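Local coordinates for protein dTDP-4-amino-4,6-dideoxyglucose formyltransferase (Shewanella sp. FDAARGOS_354, PDB 6V2T) that probably transfers a formyl group from a folate cofactor to the amino group of dTDP-4-amino-4,6-dideoxyglucose, a sugar linked to O-antigen synthesis, at residues Ile28-Asn32 with Arg58-Asn63; Leu35-Ile39 with Glu182-Lys187; Ser76-Lys80 with Gln102-Leu108; Glu93-His99 with Val112-Ile117. One frame throughout, in Å; residues are numbered along the deposited sequence.

Contact 1 (Ile28-Asn32 with Arg58-Asn63); sequences IVSDN and RYSAIN. With 0FX (dTDP-4-amino-4,6-dideoxyglucose), chain G.
Strands 24-30 and 53-60 belong to one beta-alpha-beta unit of the central sheet, a Rossmann-like arrangement, and Ile28-Asn32 meets Arg58-Asn63 at their C-terminal ends. The short segments are parallel in sense, with axes 4.7 Å apart and 38° between them. Arg58 N donates to Ile28 O, and Arg58 O accepts from Ser30 N at 2.9 Å.

Asn32 turns away from the second segment. It is the N-cap of helix 33-45, with OD1 on Leu35 N, and its ND2 donates to a phosphate oxygen, O3P, of the bound nucleotide sugar.

Past the strand ends, the Asp31 carboxylate joins the two segments. Ser60 N reaches Asp31 OD1 on the syn side at 2.8 Å, close to straight at 166°. Asn63 ND2 comes to Asp31 OD1 from the anti side, also at 2.8 Å, and lies well out of the carboxylate plane. Ser60 to Asn63 is a type I turn, which brings both donors round to the same carboxylate. Both oxygens are engaged, which probably limits rotation of the group. Ser60 OG donates to the syn lone pair of Asp31 OD2 at 2.5 Å, and Lys101 N bonds to the same oxygen.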
# COMPACT_ATOMS: atom_id res chain seq x y z
N ILE B 28 -2.91 7.80 -35.85
CA ILE B 28 -2.70 7.16 -34.53
C ILE B 28 -3.80 7.68 -33.60
O ILE B 28 -3.90 8.92 -33.40
CB ILE B 28 -1.25 7.36 -34.08
CG1 ILE B 28 -0.31 6.67 -35.09
CG2 ILE B 28 -1.03 6.85 -32.67
CD1 ILE B 28 1.10 7.10 -34.97
N VAL B 29 -4.68 6.77 -33.18
CA VAL B 29 -5.76 7.06 -32.21
C VAL B 29 -5.35 6.46 -30.87
O VAL B 29 -5.11 5.23 -30.80
CB VAL B 29 -7.14 6.53 -32.63
CG1 VAL B 29 -8.23 7.04 -31.70
CG2 VAL B 29 -7.47 6.89 -34.06
N SER B 30 -5.30 7.28 -29.85
CA SER B 30 -4.69 6.89 -28.56
C SER B 30 -5.25 7.71 -27.40
O SER B 30 -5.41 8.95 -27.55
CB SER B 30 -3.22 7.05 -28.64
OG SER B 30 -2.65 6.63 -27.42
N ASP B 31 -5.46 7.05 -26.27
CA ASP B 31 -5.93 7.69 -25.01
C ASP B 31 -4.89 7.48 -23.90
O ASP B 31 -5.28 7.58 -22.74
CB ASP B 31 -7.32 7.16 -24.67
CG ASP B 31 -8.34 7.68 -25.65
OD1 ASP B 31 -8.49 8.93 -25.77
OD2 ASP B 31 -8.95 6.85 -26.34
N ASN B 32 -3.63 7.22 -24.28
CA ASN B 32 -2.49 6.90 -23.37
C ASN B 32 -1.33 7.85 -23.68
O ASN B 32 -0.69 7.72 -24.77
CB ASN B 32 -2.09 5.43 -23.48
CG ASN B 32 -1.12 4.98 -22.40
OD1 ASN B 32 0.09 5.01 -22.59
ND2 ASN B 32 -1.66 4.54 -21.27
N ARG B 58 -4.70 11.55 -32.69
CA ARG B 58 -6.02 11.96 -32.15
C ARG B 58 -6.32 11.12 -30.90
O ARG B 58 -5.79 9.97 -30.79
CB ARG B 58 -7.10 11.79 -33.23
CG ARG B 58 -6.83 12.52 -34.53
CD ARG B 58 -7.02 14.03 -34.45
NE ARG B 58 -6.94 14.67 -35.75
CZ ARG B 58 -5.82 15.13 -36.28
NH1 ARG B 58 -5.83 15.69 -37.48
NH2 ARG B 58 -4.69 15.05 -35.60
N TYR B 59 -7.11 11.67 -29.98
CA TYR B 59 -7.58 10.93 -28.78
C TYR B 59 -9.08 10.70 -28.96
O TYR B 59 -9.66 11.27 -29.90
CB TYR B 59 -7.21 11.65 -27.49
CG TYR B 59 -7.92 12.96 -27.32
CD1 TYR B 59 -9.24 13.00 -26.90
CD2 TYR B 59 -7.29 14.17 -27.58
CE1 TYR B 59 -9.92 14.19 -26.74
CE2 TYR B 59 -7.95 15.38 -27.41
CZ TYR B 59 -9.27 15.39 -27.00
OH TYR B 59 -9.95 16.56 -26.84
N SER B 60 -9.66 9.83 -28.12
CA SER B 60 -11.06 9.37 -28.26
C SER B 60 -11.98 10.45 -27.69
O SER B 60 -11.61 11.06 -26.67
CB SER B 60 -11.31 8.05 -27.56
OG SER B 60 -10.67 6.97 -28.21
N ALA B 61 -13.14 10.64 -28.31
CA ALA B 61 -14.19 11.60 -27.89
C ALA B 61 -14.62 11.27 -26.45
O ALA B 61 -14.73 12.20 -25.64
CB ALA B 61 -15.34 11.51 -28.87
N ILE B 62 -14.78 9.99 -26.15
CA ILE B 62 -15.33 9.49 -24.85
C ILE B 62 -14.29 9.67 -23.72
O ILE B 62 -14.67 9.51 -22.54
CB ILE B 62 -15.82 8.04 -25.00
CG1 ILE B 62 -16.78 7.65 -23.87
CG2 ILE B 62 -14.65 7.07 -25.12
CD1 ILE B 62 -17.83 6.63 -24.26
N ASN B 63 -13.04 10.02 -24.07
CA ASN B 63 -11.96 10.31 -23.09
C ASN B 63 -12.52 11.36 -22.12
O ASN B 63 -12.90 12.46 -22.59
CB ASN B 63 -10.65 10.77 -23.74
CG ASN B 63 -9.46 10.66 -22.81
OD1 ASN B 63 -9.59 10.89 -21.61
ND2 ASN B 63 -8.29 10.29 -23.33
O4P 0FX G . -4.20 0.82 -20.47
P2 0FX G . -4.82 2.21 -20.62
O3P 0FX G . -4.15 3.03 -21.68
O1G 0FX G . -6.26 1.86 -21.13
C1G 0FX G . -6.72 2.45 -22.34
C2G 0FX G . -8.13 2.92 -22.05
O2G 0FX G . -8.21 3.90 -20.99
C3G 0FX G . -8.92 1.69 -21.64
O3G 0FX G . -10.28 2.12 -21.46
C4G 0FX G . -8.78 0.56 -22.67
N4A 0FX G . -9.32 -0.68 -22.10
C5G 0FX G . -7.35 0.25 -23.10
C6G 0FX G . -7.33 -0.73 -24.29
O5G 0FX G . -6.69 1.48 -23.41
OPP 0FX G . -4.83 3.36 -19.38
P 0FX G . -5.87 3.04 -18.25
O1P 0FX G . -7.28 2.98 -18.59
O2P 0FX G . -5.75 4.16 -17.25
O5 0FX G . -5.46 1.80 -17.35
C5 0FX G . -4.12 1.55 -17.03
C4 0FX G . -4.13 0.63 -15.80
O4 0FX G . -4.60 1.30 -14.64
C3 0FX G . -5.09 -0.57 -15.91
O3 0FX G . -4.54 -1.63 -16.68
C2 0FX G . -5.41 -0.94 -14.44
C1 0FX G . -5.27 0.45 -13.77
N11 0FX G . -6.58 0.99 -13.48
C61 0FX G . -7.17 1.92 -14.27
C51 0FX G . -8.43 2.41 -13.92
C5A 0FX G . -9.12 3.44 -14.81
C21 0FX G . -7.18 0.56 -12.36
O21 0FX G . -6.55 -0.37 -11.60
N31 0FX G . -8.41 1.00 -12.00
C41 0FX G . -9.04 1.93 -12.76
O41 0FX G . -10.30 2.32 -12.40

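Contact 2 (Leu35-Ile39 with Glu182-Lys187); sequences LVSFI and EMDLLK
Helix segments Leu35-Ile39 and Glu182-Lys187 run in the same general direction, with axes 11.2 Å apart and 28° between them. That wide spacing is bridged by side chains, and no hydrogen bond crosses the interface.

Phe38 spans most of the gap. Its CG is anti to the backbone N (chi1 177°), which carries the ring across to the second helix. Met183 lies over one ring face. Its CG stands 3.7 Å from the ring centroid, almost on the ring normal, in a CH-pi contact. Its SD is 4.0 Å from the same centroid, a Met-aromatic contact over the same face. The bend of Met183 at chi3 then turns CE aside. Two other residues meet the ring at its edge, close to its plane: Leu186 through CB, and Lys187 through CG at 3.8 Å from Phe38 CZ.

Deeper in, Leu186 CD1 fits between two residues of the other helix. Leu186 CD1 lies 4.0 Å from both Leu35 CD2 and Ile39 CG1. The Leu35 and Leu186 side chains cross at about a right angle. Leu35 CD2 also passes 4.1 Å from Glu182 OE1, while Glu182 OE2 has its partner in His99.

Leu35 and Ile39 also touch Ala98 of strand 94-98, and Leu185 touches strand 141-147. The arrangement is that of two helices packed side by side on one face of an alpha/beta sheet in the formyltransferase domain.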
# COMPACT_ATOMS: atom_id res chain seq x y z
N LEU B 35 2.32 6.12 -24.28
CA LEU B 35 2.40 5.55 -25.66
C LEU B 35 2.54 6.65 -26.73
O LEU B 35 3.44 6.54 -27.54
CB LEU B 35 1.16 4.69 -25.97
CG LEU B 35 1.29 3.20 -25.67
CD1 LEU B 35 0.17 2.43 -26.36
CD2 LEU B 35 2.66 2.66 -26.09
N VAL B 36 1.61 7.60 -26.79
CA VAL B 36 1.61 8.69 -27.81
C VAL B 36 2.98 9.36 -27.80
O VAL B 36 3.66 9.40 -28.85
CB VAL B 36 0.50 9.72 -27.53
CG1 VAL B 36 0.67 10.95 -28.43
CG2 VAL B 36 -0.88 9.13 -27.73
N SER B 37 3.36 9.90 -26.64
CA SER B 37 4.65 10.61 -26.46
C SER B 37 5.79 9.70 -26.94
O SER B 37 6.62 10.16 -27.73
CB SER B 37 4.81 11.05 -25.03
OG SER B 37 6.11 11.55 -24.82
N PHE B 38 5.80 8.42 -26.55
CA PHE B 38 6.83 7.44 -26.98
C PHE B 38 6.78 7.23 -28.50
O PHE B 38 7.85 7.19 -29.12
CB PHE B 38 6.64 6.11 -26.26
CG PHE B 38 7.62 5.07 -26.71
CD1 PHE B 38 7.24 4.11 -27.64
CD2 PHE B 38 8.92 5.09 -26.24
CE1 PHE B 38 8.15 3.16 -28.06
CE2 PHE B 38 9.83 4.14 -26.67
CZ PHE B 38 9.43 3.17 -27.57
N ILE B 39 5.60 7.15 -29.10
CA ILE B 39 5.46 6.88 -30.57
C ILE B 39 5.95 8.11 -31.34
O ILE B 39 6.75 7.96 -32.29
CB ILE B 39 4.02 6.49 -30.94
CG1 ILE B 39 3.66 5.08 -30.45
CG2 ILE B 39 3.79 6.64 -32.43
CD1 ILE B 39 2.18 4.77 -30.54
N GLU B 182 5.67 -3.30 -24.68
CA GLU B 182 4.97 -2.56 -25.74
C GLU B 182 5.96 -1.61 -26.40
O GLU B 182 5.95 -1.50 -27.63
CB GLU B 182 3.79 -1.71 -25.27
CG GLU B 182 2.60 -2.46 -24.70
CD GLU B 182 1.43 -1.53 -24.42
OE1 GLU B 182 1.64 -0.48 -23.73
OE2 GLU B 182 0.31 -1.80 -24.94
N MET B 183 6.79 -0.93 -25.60
CA MET B 183 7.78 0.02 -26.16
C MET B 183 8.86 -0.73 -26.94
O MET B 183 9.18 -0.27 -28.03
CB MET B 183 8.38 0.87 -25.04
CG MET B 183 7.36 1.85 -24.53
SD MET B 183 8.04 3.04 -23.32
CE MET B 183 8.72 1.95 -22.08
N ASP B 184 9.34 -1.87 -26.42
CA ASP B 184 10.31 -2.75 -27.11
C ASP B 184 9.73 -3.19 -28.46
O ASP B 184 10.44 -3.07 -29.45
CB ASP B 184 10.68 -3.98 -26.28
CG ASP B 184 11.51 -3.74 -25.03
OD1 ASP B 184 11.96 -2.59 -24.82
OD2 ASP B 184 11.65 -4.71 -24.24
N LEU B 185 8.48 -3.69 -28.50
CA LEU B 185 7.84 -4.13 -29.77
C LEU B 185 7.75 -2.98 -30.77
O LEU B 185 8.05 -3.20 -31.98
CB LEU B 185 6.44 -4.69 -29.49
CG LEU B 185 6.40 -6.07 -28.87
CD1 LEU B 185 4.97 -6.41 -28.43
CD2 LEU B 185 6.91 -7.15 -29.83
N LEU B 186 7.35 -1.80 -30.34
CA LEU B 186 7.24 -0.65 -31.25
C LEU B 186 8.63 -0.25 -31.79
O LEU B 186 8.74 0.04 -32.98
CB LEU B 186 6.52 0.48 -30.52
CG LEU B 186 5.02 0.24 -30.39
CD1 LEU B 186 4.36 1.24 -29.45
CD2 LEU B 186 4.37 0.30 -31.77
N LYS B 187 9.66 -0.23 -30.95
CA LYS B 187 11.04 0.10 -31.39
C LYS B 187 11.41 -0.83 -32.56
O LYS B 187 11.78 -0.34 -33.62
CB LYS B 187 12.04 -0.11 -30.25
CG LYS B 187 11.99 0.91 -29.13
CD LYS B 187 12.86 0.50 -27.96
CE LYS B 187 13.06 1.57 -26.92
NZ LYS B 187 14.02 1.10 -25.90

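Contact 3 (Ser76-Lys80 with Gln102-Leu108); sequences SINVK and QIFPSEL. With FOL (folic acid), chain H.
The amides of Gln102 and Asn78 meet with their planes 39° apart and their side chains crossing at about a right angle. Gln102 NE2 donates to Asn78 OD1 at 3.0 Å. The acceptor lies in the Gln102 amide plane, but the donor stands above the Asn78 carbonyl plane. Lys80 N reaches Asn78 OD1 from the opposite face, also at 3.0 Å. This second bond closes an Asx turn, so Asn78 OD1 is gripped from both faces.

The other end of the Gln102 amide faces the backbone of the same turn. Its OE1 accepts from Val79 N at 3.2 Å along a nearly straight N-H (177°). The donor is tilted from the Gln102 carbonyl plane. Extended beyond CG, the Gln102 chain can place both amide ends against the turn.

Val79 points into the second segment. Its CG1 is 3.7 Å from Phe104 CD1, meeting the ring obliquely, and 3.9 Å from Leu108 CD1. The Val79 and Leu108 side chains cross at about a right angle. Val79 O is buried here without a polar partner in the model.

The Gln102-Phe104 backbone lines the folate pocket. Phe104 O accepts from folate NA2 at 2.9 Å, and Ile103 lies against the ligand.

Ile77 pairs with Tyr59 of strand 53-60. Helix 82-91 touches both sides, through Ile77, Pro105 and Leu108, and Phe104 packs on Val95 and Ser97 of strand 94-98.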
# COMPACT_ATOMS: atom_id res chain seq x y z
N SER B 76 -9.61 15.67 -30.60
CA SER B 76 -10.56 14.55 -30.44
C SER B 76 -10.88 13.97 -31.82
O SER B 76 -10.82 14.72 -32.82
CB SER B 76 -11.81 15.00 -29.75
OG SER B 76 -12.60 13.87 -29.42
N ILE B 77 -11.21 12.67 -31.87
CA ILE B 77 -11.92 12.05 -33.02
C ILE B 77 -12.96 11.09 -32.45
O ILE B 77 -12.70 10.56 -31.35
CB ILE B 77 -10.95 11.36 -34.00
CG1 ILE B 77 -11.55 11.26 -35.41
CG2 ILE B 77 -10.49 10.01 -33.47
CD1 ILE B 77 -10.51 11.08 -36.50
N ASN B 78 -14.06 10.92 -33.17
CA ASN B 78 -15.21 10.07 -32.78
C ASN B 78 -15.44 8.97 -33.82
O ASN B 78 -16.18 9.16 -34.78
CB ASN B 78 -16.49 10.89 -32.60
CG ASN B 78 -17.62 10.06 -32.05
OD1 ASN B 78 -17.49 8.86 -31.84
ND2 ASN B 78 -18.74 10.71 -31.79
N VAL B 79 -14.91 7.80 -33.53
CA VAL B 79 -14.91 6.62 -34.43
C VAL B 79 -16.34 6.05 -34.58
O VAL B 79 -16.54 5.18 -35.45
CB VAL B 79 -13.90 5.62 -33.84
CG1 VAL B 79 -14.21 4.19 -34.18
CG2 VAL B 79 -12.48 6.01 -34.24
N LYS B 80 -17.30 6.54 -33.79
CA LYS B 80 -18.74 6.19 -33.95
C LYS B 80 -19.48 7.29 -34.73
O LYS B 80 -20.68 7.12 -34.94
CB LYS B 80 -19.38 5.95 -32.58
CG LYS B 80 -18.65 4.93 -31.72
CD LYS B 80 -19.55 4.23 -30.72
CE LYS B 80 -18.78 3.30 -29.81
NZ LYS B 80 -19.43 3.18 -28.48
N GLN B 102 -12.22 3.72 -27.66
CA GLN B 102 -13.45 3.49 -28.48
C GLN B 102 -13.36 2.18 -29.27
O GLN B 102 -12.32 1.91 -29.86
CB GLN B 102 -13.68 4.59 -29.50
CG GLN B 102 -13.96 5.96 -28.90
CD GLN B 102 -14.27 6.96 -29.99
OE1 GLN B 102 -13.38 7.44 -30.70
NE2 GLN B 102 -15.55 7.25 -30.15
N ILE B 103 -14.46 1.45 -29.35
CA ILE B 103 -14.58 0.28 -30.25
C ILE B 103 -14.72 0.79 -31.68
O ILE B 103 -15.58 1.67 -31.91
CB ILE B 103 -15.76 -0.62 -29.84
CG1 ILE B 103 -15.58 -1.16 -28.42
CG2 ILE B 103 -15.92 -1.74 -30.87
CD1 ILE B 103 -16.88 -1.49 -27.69
N PHE B 104 -13.91 0.29 -32.62
CA PHE B 104 -14.02 0.66 -34.05
C PHE B 104 -15.24 -0.03 -34.63
O PHE B 104 -15.40 -1.23 -34.45
CB PHE B 104 -12.76 0.31 -34.85
CG PHE B 104 -11.57 1.20 -34.62
CD1 PHE B 104 -11.43 1.92 -33.44
CD2 PHE B 104 -10.59 1.32 -35.59
CE1 PHE B 104 -10.32 2.72 -33.23
CE2 PHE B 104 -9.46 2.11 -35.36
CZ PHE B 104 -9.34 2.80 -34.19
N PRO B 105 -16.13 0.69 -35.34
CA PRO B 105 -17.25 0.04 -36.02
C PRO B 105 -16.78 -0.79 -37.22
O PRO B 105 -15.71 -0.52 -37.78
CB PRO B 105 -18.09 1.22 -36.51
CG PRO B 105 -17.06 2.30 -36.76
CD PRO B 105 -16.07 2.13 -35.63
N SER B 106 -17.59 -1.77 -37.59
CA SER B 106 -17.40 -2.64 -38.78
C SER B 106 -17.09 -1.79 -40.02
O SER B 106 -16.24 -2.22 -40.79
CB SER B 106 -18.61 -3.52 -38.96
OG SER B 106 -19.73 -2.73 -39.25
N GLU B 107 -17.69 -0.60 -40.19
CA GLU B 107 -17.48 0.30 -41.36
C GLU B 107 -16.05 0.86 -41.38
O GLU B 107 -15.60 1.24 -42.49
CB GLU B 107 -18.47 1.47 -41.35
CG GLU B 107 -19.90 1.07 -41.68
CD GLU B 107 -20.71 0.51 -40.52
OE1 GLU B 107 -20.19 0.49 -39.37
OE2 GLU B 107 -21.86 0.08 -40.76
N LEU B 108 -15.36 0.96 -40.24
CA LEU B 108 -13.94 1.39 -40.21
C LEU B 108 -13.03 0.18 -40.48
O LEU B 108 -12.23 0.25 -41.40
CB LEU B 108 -13.63 2.01 -38.85
CG LEU B 108 -12.79 3.29 -38.85
CD1 LEU B 108 -12.28 3.58 -37.46
CD2 LEU B 108 -11.65 3.25 -39.85
N1 FOL H . -12.12 -1.94 -32.01
C2 FOL H . -12.36 -3.08 -32.67
NA2 FOL H . -13.38 -3.15 -33.52
N3 FOL H . -11.55 -4.17 -32.52
C4 FOL H . -10.54 -4.13 -31.64
O4 FOL H . -9.85 -5.19 -31.57
C4A FOL H . -10.27 -2.96 -30.95
N5 FOL H . -9.29 -2.85 -30.05
C6 FOL H . -9.23 -1.78 -29.05
C7 FOL H . -9.74 -0.49 -29.73
N8 FOL H . -10.92 -0.69 -30.52
C8A FOL H . -11.11 -1.85 -31.17
C9 FOL H . -9.83 -2.20 -27.66
N10 FOL H . -10.48 -1.10 -26.95
C11 FOL H . -14.07 -1.20 -24.75
C12 FOL H . -13.35 -0.01 -24.94
C13 FOL H . -12.15 -0.01 -25.66
C14 FOL H . -11.65 -1.16 -26.23
C15 FOL H . -12.38 -2.33 -26.07
C16 FOL H . -13.57 -2.35 -25.34
C FOL H . -15.38 -1.20 -24.00
O FOL H . -15.94 -0.13 -23.91
N FOL H . -15.96 -2.31 -23.52

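Contact 4 (Glu93-His99 with Val112-Ile117). With 0FX (dTDP-4-amino-4,6-dideoxyglucose), chain G; FOL (folic acid), chain H.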
# COMPACT_ATOMS: atom_id res chain seq x y z
N GLU B 93 -4.29 5.74 -45.06
CA GLU B 93 -3.96 4.39 -45.59
C GLU B 93 -3.93 3.37 -44.45
O GLU B 93 -4.05 2.14 -44.72
CB GLU B 93 -2.62 4.44 -46.32
CG GLU B 93 -2.72 5.06 -47.69
CD GLU B 93 -3.05 6.54 -47.72
OE1 GLU B 93 -2.40 7.34 -47.00
OE2 GLU B 93 -3.96 6.89 -48.47
N LEU B 94 -3.68 3.83 -43.23
CA LEU B 94 -3.52 2.95 -42.04
C LEU B 94 -4.03 3.66 -40.79
O LEU B 94 -3.65 4.82 -40.60
CB LEU B 94 -2.05 2.59 -41.88
CG LEU B 94 -1.69 1.86 -40.58
CD1 LEU B 94 -2.36 0.47 -40.55
CD2 LEU B 94 -0.18 1.72 -40.42
N VAL B 95 -4.75 2.96 -39.92
CA VAL B 95 -5.10 3.45 -38.56
C VAL B 95 -4.47 2.52 -37.53
O VAL B 95 -4.64 1.29 -37.68
CB VAL B 95 -6.62 3.58 -38.35
CG1 VAL B 95 -6.93 4.17 -36.98
CG2 VAL B 95 -7.26 4.40 -39.44
N VAL B 96 -3.79 3.10 -36.54
CA VAL B 96 -3.20 2.39 -35.37
C VAL B 96 -3.93 2.84 -34.10
O VAL B 96 -3.90 4.03 -33.74
CB VAL B 96 -1.68 2.56 -35.26
CG1 VAL B 96 -1.15 1.86 -34.03
CG2 VAL B 96 -0.96 2.08 -36.51
N SER B 97 -4.60 1.88 -33.45
CA SER B 97 -5.19 2.06 -32.12
C SER B 97 -4.09 1.80 -31.10
O SER B 97 -3.59 0.67 -31.04
CB SER B 97 -6.33 1.11 -31.90
OG SER B 97 -6.57 1.01 -30.52
N ALA B 98 -3.74 2.81 -30.33
CA ALA B 98 -2.74 2.73 -29.25
C ALA B 98 -3.46 2.99 -27.93
O ALA B 98 -3.50 4.15 -27.48
CB ALA B 98 -1.61 3.69 -29.52
N HIS B 99 -4.02 1.94 -27.34
CA HIS B 99 -4.84 2.05 -26.10
C HIS B 99 -5.97 3.05 -26.39
O HIS B 99 -6.08 4.05 -25.70
CB HIS B 99 -3.96 2.47 -24.92
CG HIS B 99 -2.95 1.45 -24.51
ND1 HIS B 99 -2.56 1.31 -23.20
CD2 HIS B 99 -2.24 0.54 -25.21
CE1 HIS B 99 -1.64 0.36 -23.12
NE2 HIS B 99 -1.43 -0.13 -24.35
N VAL B 112 -10.54 -0.10 -43.93
CA VAL B 112 -9.19 0.50 -43.73
C VAL B 112 -8.34 -0.50 -42.95
O VAL B 112 -8.87 -1.12 -42.01
CB VAL B 112 -9.26 1.86 -43.00
CG1 VAL B 112 -7.91 2.55 -43.03
CG2 VAL B 112 -10.31 2.75 -43.60
N ARG B 113 -7.08 -0.67 -43.32
CA ARG B 113 -6.13 -1.47 -42.51
C ARG B 113 -6.07 -0.83 -41.10
O ARG B 113 -5.59 0.31 -40.97
CB ARG B 113 -4.76 -1.57 -43.20
CG ARG B 113 -3.85 -2.63 -42.58
CD ARG B 113 -2.72 -2.99 -43.53
NE ARG B 113 -1.91 -1.81 -43.84
CZ ARG B 113 -0.72 -1.54 -43.30
NH1 ARG B 113 -0.07 -0.43 -43.63
NH2 ARG B 113 -0.15 -2.38 -42.46
N CYS B 114 -6.61 -1.51 -40.08
CA CYS B 114 -6.58 -1.03 -38.67
C CYS B 114 -5.75 -1.99 -37.83
O CYS B 114 -5.97 -3.21 -37.94
CB CYS B 114 -7.99 -0.87 -38.13
SG CYS B 114 -8.95 0.41 -38.99
N ILE B 115 -4.82 -1.47 -37.03
CA ILE B 115 -3.90 -2.26 -36.17
C ILE B 115 -3.99 -1.75 -34.73
O ILE B 115 -3.87 -0.52 -34.52
CB ILE B 115 -2.46 -2.22 -36.72
CG1 ILE B 115 -2.40 -2.87 -38.10
CG2 ILE B 115 -1.51 -2.85 -35.73
CD1 ILE B 115 -1.02 -2.87 -38.80
N ASN B 116 -4.14 -2.67 -33.78
CA ASN B 116 -4.31 -2.37 -32.34
C ASN B 116 -3.04 -2.75 -31.60
O ASN B 116 -2.41 -3.83 -31.89
CB ASN B 116 -5.55 -3.06 -31.74
CG ASN B 116 -5.80 -2.73 -30.27
OD1 ASN B 116 -5.93 -3.62 -29.44
ND2 ASN B 116 -5.91 -1.47 -29.93
N ILE B 117 -2.65 -1.89 -30.68
CA ILE B 117 -1.58 -2.19 -29.69
C ILE B 117 -2.28 -2.49 -28.36
O ILE B 117 -2.84 -1.58 -27.73
CB ILE B 117 -0.60 -1.00 -29.61
CG1 ILE B 117 -0.09 -0.62 -30.99
CG2 ILE B 117 0.56 -1.34 -28.68
CD1 ILE B 117 0.61 0.71 -31.02
O4P 0FX G . -4.20 0.82 -20.47
P2 0FX G . -4.82 2.21 -20.62
O3P 0FX G . -4.15 3.03 -21.68
O1G 0FX G . -6.26 1.86 -21.13
C1G 0FX G . -6.72 2.45 -22.34
C2G 0FX G . -8.13 2.92 -22.05
O2G 0FX G . -8.21 3.90 -20.99
C3G 0FX G . -8.92 1.69 -21.64
O3G 0FX G . -10.28 2.12 -21.46
C4G 0FX G . -8.78 0.56 -22.67
N4A 0FX G . -9.32 -0.68 -22.10
C5G 0FX G . -7.35 0.25 -23.10
C6G 0FX G . -7.33 -0.73 -24.29
O5G 0FX G . -6.69 1.48 -23.41
OPP 0FX G . -4.83 3.36 -19.38
P 0FX G . -5.87 3.04 -18.25
O1P 0FX G . -7.28 2.98 -18.59
O2P 0FX G . -5.75 4.16 -17.25
O5 0FX G . -5.46 1.80 -17.35
C5 0FX G . -4.12 1.55 -17.03
C4 0FX G . -4.13 0.63 -15.80
O4 0FX G . -4.60 1.30 -14.64
C3 0FX G . -5.09 -0.57 -15.91
O3 0FX G . -4.54 -1.63 -16.68
C2 0FX G . -5.41 -0.94 -14.44
C1 0FX G . -5.27 0.45 -13.77
N11 0FX G . -6.58 0.99 -13.48
C61 0FX G . -7.17 1.92 -14.27
C51 0FX G . -8.43 2.41 -13.92
C5A 0FX G . -9.12 3.44 -14.81
C21 0FX G . -7.18 0.56 -12.36
O21 0FX G . -6.55 -0.37 -11.60
N31 0FX G . -8.41 1.00 -12.00
C41 0FX G . -9.04 1.93 -12.76
O41 0FX G . -10.30 2.32 -12.40
N1 FOL H . -12.12 -1.94 -32.01
C2 FOL H . -12.36 -3.08 -32.67
NA2 FOL H . -13.38 -3.15 -33.52
N3 FOL H . -11.55 -4.17 -32.52
C4 FOL H . -10.54 -4.13 -31.64
O4 FOL H . -9.85 -5.19 -31.57
C4A FOL H . -10.27 -2.96 -30.95
N5 FOL H . -9.29 -2.85 -30.05
C6 FOL H . -9.23 -1.78 -29.05
C7 FOL H . -9.74 -0.49 -29.73
N8 FOL H . -10.92 -0.69 -30.52
C8A FOL H . -11.11 -1.85 -31.17
C9 FOL H . -9.83 -2.20 -27.66
N10 FOL H . -10.48 -1.10 -26.95
C11 FOL H . -14.07 -1.20 -24.75
C12 FOL H . -13.35 -0.01 -24.94
C13 FOL H . -12.15 -0.01 -25.66
C14 FOL H . -11.65 -1.16 -26.23
C15 FOL H . -12.38 -2.33 -26.07
C16 FOL H . -13.57 -2.35 -25.34
C FOL H . -15.38 -1.20 -24.00
O FOL H . -15.94 -0.13 -23.91
N FOL H . -15.96 -2.31 -23.52
O HOH W 1 -6.32 0.66 -45.79
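Strand 94-98 and strand 113-117 are joined by alternating backbone hydrogen bonds. Val95 N donates to Arg113 O, and Ile115 N to Val95 O. Further along, Ser97 N donates to Ile115 O at 2.7 Å, and Ile117 N to Ser97 O at 2.8 Å. The two strand axes are 4.5 Å apart, with 18° between them. At the start, a water links Glu93 O to Arg113 N.

Beyond the strand end, His99 ND1 donates to the sugar-nucleotide phosphate oxygen O3P at 2.8 Å. This oxygen lies at the ring edge, near its plane. His99 NE2 bonds to Glu182 OE2, so the ring is held at both nitrogens.

Ser97 and Asn116 share the folate side of the sheet. Asn116 ND2 lies 2.6 Å from Ser97 OG, but the bond is bent and weak. The stronger polar partner of Asn116 is His146, whose NE2 bonds to OD1. The amide nitrogen Asn116 ND2 is 3.4 Å from folate C6.

The opposite face is mostly apolar. Leu94 CD1 sits over one face of the Arg113 guanidinium, 3.8 Å from CZ. The guanidinium itself is hydrogen-bonded to Leu193 O and Val194 O at the end of helix 171-194. Ile117 CD1 packs against Val96 CG1 at 3.7 Å and against Ala98 CB. Ile117 CG1 is anti to its carbonyl carbon (chi1 -52°), and CD1 extends over these neighbours.

This is a parallel beta-alpha-beta unit, here with the short helix 106-109 in its connection. The nucleotide-sugar and folate pockets both lie at the C-terminal strand ends, as in Rossmann-like folds.

In the fold
Contacts 1, 3 and 4 share the central sheet. Contact 1 joins contact 4 through Val29 O and Ala98 N, 2.8 Å apart, and contact 3 through Tyr59 O and Ile77 N, 2.9 Å apart. Contact 2 lies on the helical layer of one face and meets contact 4 where Glu182 OE2 is 2.5 Å from His99 NE2. Contacts 1 and 4 both bind the nucleotide sugar, through Asn32 and His99. Contacts 3 and 4 both touch folate, and Phe104 CD2 packs on Cys114 SG at 3.9 Å. Contacts 2 and 3 do not touch; their nearest atoms are about 11 Å apart.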